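PDB 2YB1: 3',5'-nucleoside bisphosphate phosphatase from Chromobacterium violaceum, which hydrolyses nucleoside 3',5'-bisphosphates to nucleoside 5'-phosphates and orthophosphate, using three manganese ions per subunit. Local coordinates for residues I4-H9 against Y242-S247; F8-S13 against L34-H39; G15-T20 against S247-P252; V74-L79 against A187-P192. One frame throughout, in Å; residues are numbered along the deposited sequence.

Contact 1 (I4-H9 against Y242-S247). With MN (manganese (II) ion), chain C.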
loop_
_atom_site.group_PDB
_atom_site.type_symbol
_atom_site.label_atom_id
_atom_site.label_comp_id
_atom_site.label_asym_id
_atom_site.label_seq_id
_atom_site.Cartn_x
_atom_site.Cartn_y
_atom_site.Cartn_z
ATOM N N ILE A 4 8.441 -13.008 -6.361
ATOM C CA ILE A 4 7.318 -12.149 -6.712
ATOM C C ILE A 4 7.123 -11.074 -5.632
ATOM O O ILE A 4 7.232 -11.357 -4.440
ATOM C CB ILE A 4 6.023 -12.986 -6.777
ATOM C CG1 ILE A 4 6.202 -14.198 -7.694
ATOM C CG2 ILE A 4 4.834 -12.139 -7.226
ATOM C CD1 ILE A 4 6.147 -13.860 -9.144
ATOM N N ASP A 5 6.902 -9.824 -6.022
ATOM C CA ASP A 5 6.557 -8.826 -5.019
ATOM C C ASP A 5 5.472 -7.896 -5.561
ATOM O O ASP A 5 5.735 -7.079 -6.453
ATOM C CB ASP A 5 7.818 -8.043 -4.634
ATOM C CG ASP A 5 7.600 -7.125 -3.449
ATOM O OD1 ASP A 5 6.437 -6.996 -2.991
ATOM O OD2 ASP A 5 8.596 -6.529 -2.973
ATOM N N LEU A 6 4.273 -8.010 -4.996
ATOM C CA LEU A 6 3.096 -7.243 -5.411
ATOM C C LEU A 6 2.698 -6.065 -4.516
ATOM O O LEU A 6 1.534 -5.644 -4.555
ATOM C CB LEU A 6 1.898 -8.155 -5.733
ATOM C CG LEU A 6 2.268 -9.313 -6.667
ATOM C CD1 LEU A 6 1.060 -10.185 -6.988
ATOM C CD2 LEU A 6 2.952 -8.806 -7.953
ATOM N N HIS A 7 3.566 -5.673 -3.582
ATOM C CA HIS A 7 3.294 -4.485 -2.768
ATOM C C HIS A 7 4.568 -3.709 -2.385
ATOM O O HIS A 7 5.392 -4.228 -1.649
ATOM C CB HIS A 7 2.552 -4.946 -1.508
ATOM C CG HIS A 7 1.975 -3.841 -0.682
ATOM N ND1 HIS A 7 0.795 -3.987 0.020
ATOM C CD2 HIS A 7 2.418 -2.590 -0.416
ATOM C CE1 HIS A 7 0.533 -2.867 0.670
ATOM N NE2 HIS A 7 1.500 -2.004 0.420
ATOM N N PHE A 8 4.699 -2.466 -2.830
ATOM C CA PHE A 8 5.793 -1.593 -2.374
ATOM C C PHE A 8 5.543 -0.154 -2.816
ATOM O O PHE A 8 4.637 0.100 -3.620
ATOM C CB PHE A 8 7.186 -2.099 -2.846
ATOM C CG PHE A 8 7.295 -2.378 -4.336
ATOM C CD1 PHE A 8 7.690 -1.375 -5.224
ATOM C CD2 PHE A 8 7.073 -3.663 -4.841
ATOM C CE1 PHE A 8 7.795 -1.630 -6.600
ATOM C CE2 PHE A 8 7.181 -3.929 -6.215
ATOM C CZ PHE A 8 7.552 -2.907 -7.096
ATOM N N HIS A 9 6.385 0.765 -2.340
ATOM C CA HIS A 9 6.145 2.200 -2.491
ATOM C C HIS A 9 7.328 2.938 -3.089
ATOM O O HIS A 9 8.453 2.438 -3.085
ATOM C CB HIS A 9 5.806 2.825 -1.135
ATOM C CG HIS A 9 4.530 2.303 -0.562
ATOM N ND1 HIS A 9 3.323 2.939 -0.741
ATOM C CD2 HIS A 9 4.262 1.170 0.128
ATOM C CE1 HIS A 9 2.364 2.232 -0.169
ATOM N NE2 HIS A 9 2.907 1.155 0.367
ATOM N N TYR A 242 -8.179 -15.165 -3.583
ATOM C CA TYR A 242 -6.837 -15.375 -4.123
ATOM C C TYR A 242 -5.792 -14.696 -3.243
ATOM O O TYR A 242 -6.037 -13.620 -2.695
ATOM C CB TYR A 242 -6.757 -14.840 -5.564
ATOM C CG TYR A 242 -7.662 -15.631 -6.481
ATOM C CD1 TYR A 242 -7.257 -16.860 -6.985
ATOM C CD2 TYR A 242 -8.935 -15.172 -6.804
ATOM C CE1 TYR A 242 -8.091 -17.607 -7.798
ATOM C CE2 TYR A 242 -9.781 -15.913 -7.628
ATOM C CZ TYR A 242 -9.347 -17.133 -8.120
ATOM O OH TYR A 242 -10.163 -17.894 -8.937
ATOM N N ALA A 243 -4.626 -15.325 -3.120
ATOM C CA ALA A 243 -3.599 -14.854 -2.190
ATOM C C ALA A 243 -2.594 -13.974 -2.893
ATOM O O ALA A 243 -2.087 -14.316 -3.959
ATOM C CB ALA A 243 -2.887 -16.029 -1.525
ATOM N N SER A 244 -2.294 -12.842 -2.270
ATOM C CA SER A 244 -1.296 -11.937 -2.792
ATOM C C SER A 244 -0.098 -11.935 -1.850
ATOM O O SER A 244 -0.206 -12.359 -0.691
ATOM C CB SER A 244 -1.855 -10.532 -2.920
ATOM O OG SER A 244 -0.968 -9.759 -3.687
ATOM N N SER A 245 1.050 -11.517 -2.385
ATOM C CA SER A 245 2.290 -11.421 -1.634
ATOM C C SER A 245 2.955 -10.058 -1.911
ATOM O O SER A 245 3.066 -9.633 -3.067
ATOM C CB SER A 245 3.223 -12.556 -2.063
ATOM O OG SER A 245 2.540 -13.810 -2.081
ATOM N N GLY A 246 3.368 -9.355 -0.866
ATOM C CA GLY A 246 4.183 -8.175 -1.094
ATOM C C GLY A 246 4.995 -7.770 0.119
ATOM O O GLY A 246 4.570 -7.973 1.251
ATOM N N SER A 247 6.140 -7.141 -0.131
ATOM C CA SER A 247 7.083 -6.794 0.926
ATOM C C SER A 247 6.601 -5.578 1.703
ATOM O O SER A 247 6.938 -5.403 2.877
ATOM C CB SER A 247 8.449 -6.479 0.308
ATOM O OG SER A 247 8.354 -5.352 -0.550
HETATM MN MN MN C . 1.740 -0.175 1.600
HETATM O O HOH W 1 -0.572 -7.245 -2.998
#
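The carboxylate of Asp-5 grips Ser-247, just past the end of strand 242-246, with both oxygens. OD2 takes the hydroxyl proton of Ser-247 OG on its syn lone pair, at 2.7 Å. OD1 accepts from Ser-247 N at 2.9 Å, from above the carboxylate plane. His-7 N reaches Asp-5 OD1 from the opposite face, at 3.2 Å, closing an Asx turn that ties this N down. CG of Asp-5 lies anti to its backbone N (chi1 -171°), which carries the carboxylate to Ser-247. Leu-6 N donates to Ser-245 O at 2.8 Å. A water bridges Ser-244 OG and Leu-6 O. Gly-246, without a side chain, lets His-7 CB approach its CA to 3.6 Å.

NE2 of His-7 and NE2 of His-9 each bind one manganese at 2.2 Å. Glu-64 and Asp-248 also bind this ion. His-7 ND1 is hydrogen-bonded to Glu-218, a second-shell carboxylate that probably helps to fix the ring's rotation.

The contact joins the first strand, 4-5, to the last, 242-246, consistent with closure of the distorted TIM-like barrel of the PHP family. Strand 33-36 flanks Asp-5, strand 216-221 flanks Ser-244, and helix 272-275 covers Ile-4, Leu-6 and Ser-245.

Contact 2 (F8-S13 against L34-H39). With MN (manganese (II) ion), chain B; MN (manganese (II) ion), chain C.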
loop_
_atom_site.group_PDB
_atom_site.type_symbol
_atom_site.label_atom_id
_atom_site.label_comp_id
_atom_site.label_asym_id
_atom_site.label_seq_id
_atom_site.Cartn_x
_atom_site.Cartn_y
_atom_site.Cartn_z
ATOM N N PHE A 8 4.699 -2.466 -2.830
ATOM C CA PHE A 8 5.793 -1.593 -2.374
ATOM C C PHE A 8 5.543 -0.154 -2.816
ATOM O O PHE A 8 4.637 0.100 -3.620
ATOM C CB PHE A 8 7.186 -2.099 -2.846
ATOM C CG PHE A 8 7.295 -2.378 -4.336
ATOM C CD1 PHE A 8 7.690 -1.375 -5.224
ATOM C CD2 PHE A 8 7.073 -3.663 -4.841
ATOM C CE1 PHE A 8 7.795 -1.630 -6.600
ATOM C CE2 PHE A 8 7.181 -3.929 -6.215
ATOM C CZ PHE A 8 7.552 -2.907 -7.096
ATOM N N HIS A 9 6.385 0.765 -2.340
ATOM C CA HIS A 9 6.145 2.200 -2.491
ATOM C C HIS A 9 7.328 2.938 -3.089
ATOM O O HIS A 9 8.453 2.438 -3.085
ATOM C CB HIS A 9 5.806 2.825 -1.135
ATOM C CG HIS A 9 4.530 2.303 -0.562
ATOM N ND1 HIS A 9 3.323 2.939 -0.741
ATOM C CD2 HIS A 9 4.262 1.170 0.128
ATOM C CE1 HIS A 9 2.364 2.232 -0.169
ATOM N NE2 HIS A 9 2.907 1.155 0.367
ATOM N N SER A 10 7.059 4.145 -3.583
ATOM C CA SER A 10 8.084 4.986 -4.177
ATOM C C SER A 10 7.863 6.396 -3.669
ATOM O O SER A 10 6.913 6.638 -2.912
ATOM C CB SER A 10 7.961 4.971 -5.704
ATOM O OG SER A 10 6.845 5.741 -6.132
ATOM N N ARG A 11 8.718 7.330 -4.093
ATOM C CA ARG A 11 8.573 8.733 -3.698
ATOM C C ARG A 11 7.281 9.363 -4.217
ATOM O O ARG A 11 6.906 10.460 -3.794
ATOM C CB ARG A 11 9.802 9.554 -4.119
ATOM C CG ARG A 11 11.081 9.131 -3.413
ATOM C CD ARG A 11 12.257 10.051 -3.776
ATOM N NE ARG A 11 12.171 11.302 -3.031
ATOM C CZ ARG A 11 12.583 11.447 -1.772
ATOM N NH1 ARG A 11 13.128 10.411 -1.125
ATOM N NH2 ARG A 11 12.458 12.622 -1.156
ATOM N N THR A 12 6.589 8.669 -5.124
ATOM C CA THR A 12 5.264 9.126 -5.540
ATOM C C THR A 12 4.335 9.237 -4.324
ATOM O O THR A 12 3.527 10.169 -4.242
ATOM C CB THR A 12 4.605 8.212 -6.604
ATOM O OG1 THR A 12 5.408 8.197 -7.787
ATOM C CG2 THR A 12 3.194 8.734 -6.966
ATOM N N SER A 13 4.425 8.300 -3.377
ATOM C CA SER A 13 3.714 8.569 -2.136
ATOM C C SER A 13 4.614 8.629 -0.902
ATOM O O SER A 13 5.216 9.674 -0.638
ATOM C CB SER A 13 2.605 7.528 -1.925
ATOM O OG SER A 13 3.111 6.193 -1.857
ATOM N N LEU A 34 6.654 -7.893 -10.568
ATOM C CA LEU A 34 6.578 -6.783 -9.609
ATOM C C LEU A 34 5.302 -5.956 -9.813
ATOM O O LEU A 34 4.780 -5.876 -10.938
ATOM C CB LEU A 34 7.791 -5.860 -9.754
ATOM C CG LEU A 34 9.192 -6.434 -9.503
ATOM C CD1 LEU A 34 10.281 -5.400 -9.862
ATOM C CD2 LEU A 34 9.359 -6.905 -8.060
ATOM N N ALA A 35 4.794 -5.359 -8.733
ATOM C CA ALA A 35 3.737 -4.343 -8.840
ATOM C C ALA A 35 3.977 -3.183 -7.869
ATOM O O ALA A 35 4.075 -3.391 -6.658
ATOM C CB ALA A 35 2.329 -4.964 -8.633
ATOM N N LEU A 36 4.089 -1.964 -8.409
ATOM C CA LEU A 36 4.239 -0.767 -7.578
ATOM C C LEU A 36 2.853 -0.348 -7.084
ATOM O O LEU A 36 1.917 -0.231 -7.882
ATOM C CB LEU A 36 4.903 0.374 -8.372
ATOM C CG LEU A 36 5.010 1.750 -7.689
ATOM C CD1 LEU A 36 5.813 1.665 -6.397
ATOM C CD2 LEU A 36 5.609 2.799 -8.634
ATOM N N THR A 37 2.680 -0.238 -5.770
ATOM C CA THR A 37 1.375 0.178 -5.268
ATOM C C THR A 37 1.529 1.355 -4.333
ATOM O O THR A 37 1.505 1.197 -3.104
ATOM C CB THR A 37 0.773 -1.014 -4.477
ATOM O OG1 THR A 37 1.680 -1.396 -3.435
ATOM C CG2 THR A 37 0.623 -2.220 -5.378
ATOM N N ASP A 38 1.496 2.552 -4.900
ATOM C CA ASP A 38 1.614 3.761 -4.099
ATOM C C ASP A 38 0.264 4.105 -3.511
ATOM O O ASP A 38 -0.775 3.731 -4.074
ATOM C CB ASP A 38 2.171 4.916 -4.932
ATOM C CG ASP A 38 3.688 4.893 -5.001
ATOM O OD1 ASP A 38 4.327 4.902 -3.927
ATOM O OD2 ASP A 38 4.235 4.850 -6.118
ATOM N N HIS A 39 0.278 4.802 -2.374
ATOM C CA HIS A 39 -0.956 5.213 -1.706
ATOM C C HIS A 39 -1.752 6.195 -2.546
ATOM O O HIS A 39 -1.230 7.236 -2.945
ATOM C CB HIS A 39 -0.634 5.910 -0.389
ATOM C CG HIS A 39 -0.015 5.019 0.641
ATOM N ND1 HIS A 39 -0.740 4.071 1.331
ATOM C CD2 HIS A 39 1.247 4.962 1.133
ATOM C CE1 HIS A 39 0.051 3.459 2.197
ATOM N NE2 HIS A 39 1.260 3.982 2.100
HETATM MN MN MN B . 2.939 3.564 3.476
HETATM MN MN MN C . 1.740 -0.175 1.600
#
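Phe-8 O accepts from Thr-37 N at 2.9 Å, and the 8-13 loop then runs past the end of strand 33-36.

CE2 of Phe-8 is 3.2 Å from Ala-35 O, over one ring face. Leu-36 CA lies over the same face in a CH-pi contact, and Leu-36 CD1 packs against Phe-8 CD1. Leu-34 CB meets the ring edge. Phe-8 N bonds to Thr-37 OG1.

Asp-38 OD1 accepts Ser-10 N on its syn lone pair at 2.9 Å and Ser-13 OG on the anti side, tilted out of the plane, at 2.7 Å. OD2 accepts Ser-10 OG at 2.8 Å on the syn side, somewhat out of the plane. Ser-10 OG accepts Thr-12 N in an ST turn. Ser-13 OG, between its backbone N and carbonyl carbon (chi1 60°), also accepts His-39 N at 3.2 Å.

The rings of His-9 and His-39 form an offset stack, centroids 4.2 Å apart and planes at 26°. CE1 of His-9 lies over one face of His-39. Thr-37 O lies over one face of the His-9 ring, toward the rim, with the manganese bound by His-39 over the opposite face. Each NE2 binds a different manganese, at 2.2 Å.

Three donors from two serines meet the buried carboxylate of Asp-38, which probably stabilises its negative charge. This network ties the His-9 loop to the His-39 segment and probably helps to space two metal sites.

Contact 3 (G15-T20 against S247-P252). With MN (manganese (II) ion), chain C; MN (manganese (II) ion), chain B; AMP (adenosine monophosphate), chain E.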
loop_
_atom_site.group_PDB
_atom_site.type_symbol
_atom_site.label_atom_id
_atom_site.label_comp_id
_atom_site.label_asym_id
_atom_site.label_seq_id
_atom_site.Cartn_x
_atom_site.Cartn_y
_atom_site.Cartn_z
ATOM N N GLY A 15 7.265 6.116 -0.170
ATOM C CA GLY A 15 8.526 5.399 -0.281
ATOM C C GLY A 15 9.700 6.369 -0.373
ATOM O O GLY A 15 9.531 7.517 -0.800
ATOM N N ALA A 16 10.886 5.910 0.012
ATOM C CA ALA A 16 12.095 6.734 -0.063
ATOM C C ALA A 16 12.778 6.724 -1.436
ATOM O O ALA A 16 13.587 7.604 -1.737
ATOM C CB ALA A 16 13.082 6.324 1.023
ATOM N N LEU A 17 12.448 5.740 -2.271
ATOM C CA LEU A 17 13.094 5.585 -3.579
ATOM C C LEU A 17 12.167 5.999 -4.712
ATOM O O LEU A 17 10.959 5.793 -4.639
ATOM C CB LEU A 17 13.500 4.119 -3.797
ATOM C CG LEU A 17 14.823 3.594 -3.224
ATOM C CD1 LEU A 17 15.060 4.089 -1.827
ATOM C CD2 LEU A 17 14.854 2.074 -3.269
ATOM N N THR A 18 12.726 6.566 -5.772
ATOM C CA THR A 18 11.922 6.866 -6.950
ATOM C C THR A 18 11.419 5.559 -7.578
ATOM O O THR A 18 11.931 4.473 -7.288
ATOM C CB THR A 18 12.723 7.653 -8.008
ATOM O OG1 THR A 18 13.771 6.821 -8.523
ATOM C CG2 THR A 18 13.325 8.930 -7.395
ATOM N N PRO A 19 10.408 5.657 -8.448
ATOM C CA PRO A 19 9.940 4.450 -9.135
ATOM C C PRO A 19 11.099 3.718 -9.832
ATOM O O PRO A 19 11.178 2.496 -9.758
ATOM C CB PRO A 19 8.923 5.005 -10.145
ATOM C CG PRO A 19 8.390 6.276 -9.455
ATOM C CD PRO A 19 9.622 6.858 -8.811
ATOM N N THR A 20 11.995 4.450 -10.497
ATOM C CA THR A 20 13.127 3.798 -11.156
ATOM C C THR A 20 14.039 3.121 -10.128
ATOM O O THR A 20 14.437 1.963 -10.298
ATOM C CB THR A 20 13.922 4.767 -12.053
ATOM O OG1 THR A 20 13.118 5.137 -13.176
ATOM C CG2 THR A 20 15.185 4.103 -12.583
ATOM N N SER A 247 6.140 -7.141 -0.131
ATOM C CA SER A 247 7.083 -6.794 0.926
ATOM C C SER A 247 6.601 -5.578 1.703
ATOM O O SER A 247 6.938 -5.403 2.877
ATOM C CB SER A 247 8.449 -6.479 0.308
ATOM O OG SER A 247 8.354 -5.352 -0.550
ATOM N N ASP A 248 5.806 -4.740 1.039
ATOM C CA ASP A 248 5.425 -3.447 1.593
ATOM C C ASP A 248 6.653 -2.594 1.860
ATOM O O ASP A 248 6.678 -1.789 2.799
ATOM C CB ASP A 248 4.596 -3.603 2.876
ATOM C CG ASP A 248 3.869 -2.321 3.259
ATOM O OD1 ASP A 248 3.689 -1.436 2.385
ATOM O OD2 ASP A 248 3.487 -2.188 4.442
ATOM N N PHE A 249 7.665 -2.753 1.012
ATOM C CA PHE A 249 8.898 -1.970 1.117
ATOM C C PHE A 249 8.650 -0.460 0.983
ATOM O O PHE A 249 7.908 -0.020 0.103
ATOM C CB PHE A 249 9.900 -2.441 0.050
ATOM C CG PHE A 249 11.176 -1.646 0.025
ATOM C CD1 PHE A 249 11.285 -0.507 -0.772
ATOM C CD2 PHE A 249 12.257 -2.031 0.803
ATOM C CE1 PHE A 249 12.450 0.234 -0.791
ATOM C CE2 PHE A 249 13.425 -1.306 0.785
ATOM C CZ PHE A 249 13.525 -0.166 -0.012
ATOM N N HIS A 250 9.279 0.321 1.870
ATOM C CA HIS A 250 9.255 1.795 1.842
ATOM C C HIS A 250 10.665 2.340 1.678
ATOM O O HIS A 250 10.922 3.189 0.833
ATOM C CB HIS A 250 8.641 2.403 3.105
ATOM C CG HIS A 250 7.155 2.287 3.174
ATOM N ND1 HIS A 250 6.509 1.081 3.359
ATOM C CD2 HIS A 250 6.184 3.226 3.094
ATOM C CE1 HIS A 250 5.205 1.283 3.391
ATOM N NE2 HIS A 250 4.982 2.576 3.235
ATOM N N ALA A 251 11.550 1.949 2.591
ATOM C CA ALA A 251 12.919 2.462 2.563
ATOM C C ALA A 251 13.934 1.446 3.077
ATOM O O ALA A 251 13.586 0.547 3.843
ATOM C CB ALA A 251 13.002 3.741 3.370
ATOM N N PRO A 252 15.200 1.582 2.649
ATOM C CA PRO A 252 16.276 0.804 3.272
ATOM C C PRO A 252 16.349 1.124 4.757
ATOM O O PRO A 252 16.230 2.288 5.138
ATOM C CB PRO A 252 17.532 1.319 2.565
ATOM C CG PRO A 252 17.037 1.814 1.240
ATOM C CD PRO A 252 15.690 2.410 1.532
HETATM MN MN MN C . 1.740 -0.175 1.600
HETATM MN MN MN B . 2.939 3.564 3.476
HETATM P P AMP E . -1.419 8.284 6.315
HETATM O O1P AMP E . -2.309 8.021 7.512
HETATM O O2P AMP E . -2.040 7.604 5.114
HETATM O O3P AMP E . -1.110 9.757 6.219
HETATM O "O5'" AMP E . -0.101 7.496 6.741
HETATM C "C5'" AMP E . -0.119 6.087 6.897
HETATM C "C4'" AMP E . 1.236 5.482 6.643
HETATM O "O4'" AMP E . 2.056 5.626 7.825
HETATM C "C3'" AMP E . 1.246 3.986 6.364
HETATM O "O3'" AMP E . 0.959 3.683 5.007
HETATM C "C2'" AMP E . 2.644 3.555 6.800
HETATM O "O2'" AMP E . 3.586 3.796 5.764
HETATM C "C1'" AMP E . 2.931 4.520 7.951
HETATM N N9 AMP E . 2.699 3.890 9.263
HETATM C C8 AMP E . 1.521 3.809 9.918
HETATM N N7 AMP E . 1.679 3.143 11.097
HETATM C C5 AMP E . 2.974 2.779 11.195
HETATM C C6 AMP E . 3.818 2.059 12.177
HETATM N N6 AMP E . 3.289 1.568 13.322
HETATM N N1 AMP E . 5.134 1.909 11.886
HETATM C C2 AMP E . 5.680 2.386 10.749
HETATM N N3 AMP E . 4.972 3.048 9.813
HETATM C C4 AMP E . 3.643 3.273 9.982
HETATM O O HOH W 2 10.725 3.376 -2.024
#
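Leu-17 is the bump of this contact, reaching between Phe-249 and Pro-252, one methyl to each. CD2 reaches CE1 of the Phe-249 ring at 3.9 Å, the two side chains crossing at about a right angle. CD1 rests on CD of Pro-252 at 3.8 Å. CG of Leu-17 is anti to the carbonyl carbon (chi1 -84°), and with chi2 at 43° this splits the methyls between the two partners. Beside it, the small Ala-16 fits against the small Ala-251. Their CB atoms stand 3.5 Å apart, tighter than usual van der Waals contact.

Gly-15 CA lies 3.4 Å from His-250 O. That carbonyl accepts Ala-16 N at 2.8 Å, in a nearly straight bond (172°). A water bridges it to Leu-17 N. Arg-25 of helix 19-27 touches Leu-17, Phe-249 and Pro-252 as well.

The same loop carries metal ligands. His-250 ND1 donates to Asp-248 O, which probably helps to orient the ring, although the bond is bent and lies above the carbonyl plane. His-250 NE2 then binds one manganese at 2.3 Å, and O2' and O3' of AMP bind the same ion. Asp-14 and His-39 are further ligands of it. Asp-248 OD1 binds a second manganese at 2.5 Å.

Asp-248 and His-250, two residues apart after strand 242-246, supply ligands to two metals, consistent with the trinuclear metal site of PHP-family enzymes.

Contact 4 (V74-L79 against A187-P192). With MN (manganese (II) ion), chain D.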
loop_
_atom_site.group_PDB
_atom_site.type_symbol
_atom_site.label_atom_id
_atom_site.label_comp_id
_atom_site.label_asym_id
_atom_site.label_seq_id
_atom_site.Cartn_x
_atom_site.Cartn_y
_atom_site.Cartn_z
ATOM N N VAL A 74 -8.615 0.799 6.724
ATOM C CA VAL A 74 -8.049 -0.362 6.046
ATOM C C VAL A 74 -7.459 0.072 4.704
ATOM O O VAL A 74 -7.783 1.147 4.187
ATOM C CB VAL A 74 -9.079 -1.517 5.846
ATOM C CG1 VAL A 74 -9.572 -2.047 7.196
ATOM C CG2 VAL A 74 -10.231 -1.066 4.991
ATOM N N HIS A 75 -6.570 -0.752 4.161
ATOM C CA HIS A 75 -5.954 -0.453 2.872
ATOM C C HIS A 75 -6.289 -1.529 1.854
ATOM O O HIS A 75 -6.108 -2.723 2.117
ATOM C CB HIS A 75 -4.437 -0.301 3.029
ATOM C CG HIS A 75 -4.029 0.961 3.720
ATOM N ND1 HIS A 75 -2.747 1.180 4.179
ATOM C CD2 HIS A 75 -4.729 2.082 4.017
ATOM C CE1 HIS A 75 -2.676 2.379 4.731
ATOM N NE2 HIS A 75 -3.862 2.951 4.638
ATOM N N ILE A 76 -6.799 -1.102 0.700
ATOM C CA ILE A 76 -7.171 -2.028 -0.371
ATOM C C ILE A 76 -6.260 -1.797 -1.570
ATOM O O ILE A 76 -6.277 -0.724 -2.174
ATOM C CB ILE A 76 -8.660 -1.841 -0.814
ATOM C CG1 ILE A 76 -9.605 -1.991 0.384
ATOM C CG2 ILE A 76 -9.015 -2.803 -1.953
ATOM C CD1 ILE A 76 -9.526 -3.363 1.069
ATOM N N VAL A 77 -5.451 -2.800 -1.892
ATOM C CA VAL A 77 -4.581 -2.756 -3.060
ATOM C C VAL A 77 -5.367 -3.085 -4.336
ATOM O O VAL A 77 -6.228 -3.966 -4.324
ATOM C CB VAL A 77 -3.419 -3.769 -2.894
ATOM C CG1 VAL A 77 -2.813 -4.143 -4.248
ATOM C CG2 VAL A 77 -2.356 -3.214 -1.939
ATOM N N GLY A 78 -5.151 -2.330 -5.409
ATOM C CA GLY A 78 -5.558 -2.811 -6.723
ATOM C C GLY A 78 -4.398 -3.311 -7.567
ATOM O O GLY A 78 -3.337 -2.661 -7.606
ATOM N N LEU A 79 -4.622 -4.369 -8.352
ATOM C CA LEU A 79 -3.559 -4.916 -9.201
ATOM C C LEU A 79 -4.092 -5.181 -10.601
ATOM O O LEU A 79 -5.196 -5.716 -10.752
ATOM C CB LEU A 79 -3.004 -6.223 -8.618
ATOM C CG LEU A 79 -2.304 -6.190 -7.247
ATOM C CD1 LEU A 79 -2.036 -7.613 -6.764
ATOM C CD2 LEU A 79 -1.003 -5.373 -7.302
ATOM N N ALA A 187 -9.128 -6.331 -6.663
ATOM C CA ALA A 187 -8.979 -5.673 -5.365
ATOM C C ALA A 187 -8.440 -6.672 -4.341
ATOM O O ALA A 187 -8.765 -7.868 -4.394
ATOM C CB ALA A 187 -10.300 -5.084 -4.902
ATOM N N VAL A 188 -7.598 -6.176 -3.436
ATOM C CA VAL A 188 -6.883 -7.016 -2.477
ATOM C C VAL A 188 -6.868 -6.351 -1.097
ATOM O O VAL A 188 -6.444 -5.207 -0.969
ATOM C CB VAL A 188 -5.400 -7.217 -2.927
ATOM C CG1 VAL A 188 -4.625 -8.070 -1.915
ATOM C CG2 VAL A 188 -5.323 -7.804 -4.333
ATOM N N ILE A 189 -7.303 -7.065 -0.060
ATOM C CA ILE A 189 -7.185 -6.533 1.293
ATOM C C ILE A 189 -5.716 -6.616 1.694
ATOM O O ILE A 189 -5.123 -7.704 1.719
ATOM C CB ILE A 189 -8.016 -7.346 2.298
ATOM C CG1 ILE A 189 -9.517 -7.158 2.027
ATOM C CG2 ILE A 189 -7.662 -6.932 3.731
ATOM C CD1 ILE A 189 -10.401 -8.131 2.797
ATOM N N ALA A 190 -5.128 -5.464 2.006
ATOM C CA ALA A 190 -3.697 -5.405 2.276
ATOM C C ALA A 190 -3.400 -5.705 3.746
ATOM O O ALA A 190 -4.197 -5.374 4.623
ATOM C CB ALA A 190 -3.139 -4.035 1.889
ATOM N N HIS A 191 -2.282 -6.385 3.983
ATOM C CA HIS A 191 -1.737 -6.601 5.323
ATOM C C HIS A 191 -2.794 -6.719 6.428
ATOM O O HIS A 191 -2.801 -5.943 7.385
ATOM C CB HIS A 191 -0.666 -5.546 5.658
ATOM C CG HIS A 191 -1.140 -4.134 5.524
ATOM N ND1 HIS A 191 -2.183 -3.624 6.266
ATOM C CD2 HIS A 191 -0.704 -3.118 4.737
ATOM C CE1 HIS A 191 -2.375 -2.358 5.938
ATOM N NE2 HIS A 191 -1.489 -2.028 5.015
ATOM N N PRO A 192 -3.677 -7.724 6.312
ATOM C CA PRO A 192 -4.795 -7.889 7.251
ATOM C C PRO A 192 -4.351 -8.115 8.708
ATOM O O PRO A 192 -5.100 -7.802 9.631
ATOM C CB PRO A 192 -5.551 -9.104 6.688
ATOM C CG PRO A 192 -4.526 -9.858 5.878
ATOM C CD PRO A 192 -3.661 -8.771 5.274
HETATM MN MN MN D . -1.088 -0.264 3.875
#
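His-75 and His-191 bring their rings to one manganese through different first torsions. CG of His-75 is anti to its carbonyl carbon (chi1 -72°). CG of His-191 lies between its backbone N and carbonyl carbon (chi1 55°); with the left-handed backbone of His-191, this brings NE2 to the metal beside His-75. His-75 binds the metal through ND1 at 2.2 Å, and His-191 through NE2 at 2.1 Å. The two rings meet rim to rim, planes at 69°, with His-75 ND1 at the edge of the His-191 ring. Glu-64 is a further ligand of this ion.

Away from the metal, the segments pair as antiparallel strands. Val-77 and Val-188 form a hydrogen-bonded pair: Val-77 N donates to Val-188 O at 2.8 Å, and Val-188 N to Val-77 O at 2.7 Å. Ala-190 N adds a bond to His-75 O at 2.9 Å, just before the chain turns off to His-191. Ile-76 with Ile-189 and Gly-78 with Ala-187 are non-hydrogen-bonded pairs.

Side chains pack on both faces of the sheet. On one, Val-77 CB meets Val-188 CB at 4.0 Å, and Leu-79 CD1 touches Val-188 CG2. On the other, Ile-76 divides its branches: CG2 goes to Ala-187 CB, and CD1 to Ile-189 CG1 at 3.9 Å.

The pair lies in the middle of the sheet. Strand 59-69 borders strand 72-79, and strand 216-221 borders strand 186-189. Helix 199-211 covers the Ile-76 and Ile-189 face, with Phe-209 against both isoleucines, while Val-77 touches His-7 on the other face.

Overall arrangement
Contacts 1, 2 and 4 are buried and reach the same sheet; contact 3 is only partly buried, in loops beyond the strand ends. Contact 4 is regular strand pairing with apolar packing at mid-sheet. Contact 1 joins the two outermost strands, largely by polar bonds. Contact 2 is the richest in side-chain hydrogen bonds, and contact 3 rests mostly on apolar shape. Contacts 1 and 2 share Phe-8 and His-9, and contacts 1 and 3 share Ser-247. Between them the four contacts supply ligands to all three manganese ions. Contacts 3 and 4 come within about 4 Å at their nearest atoms without touching.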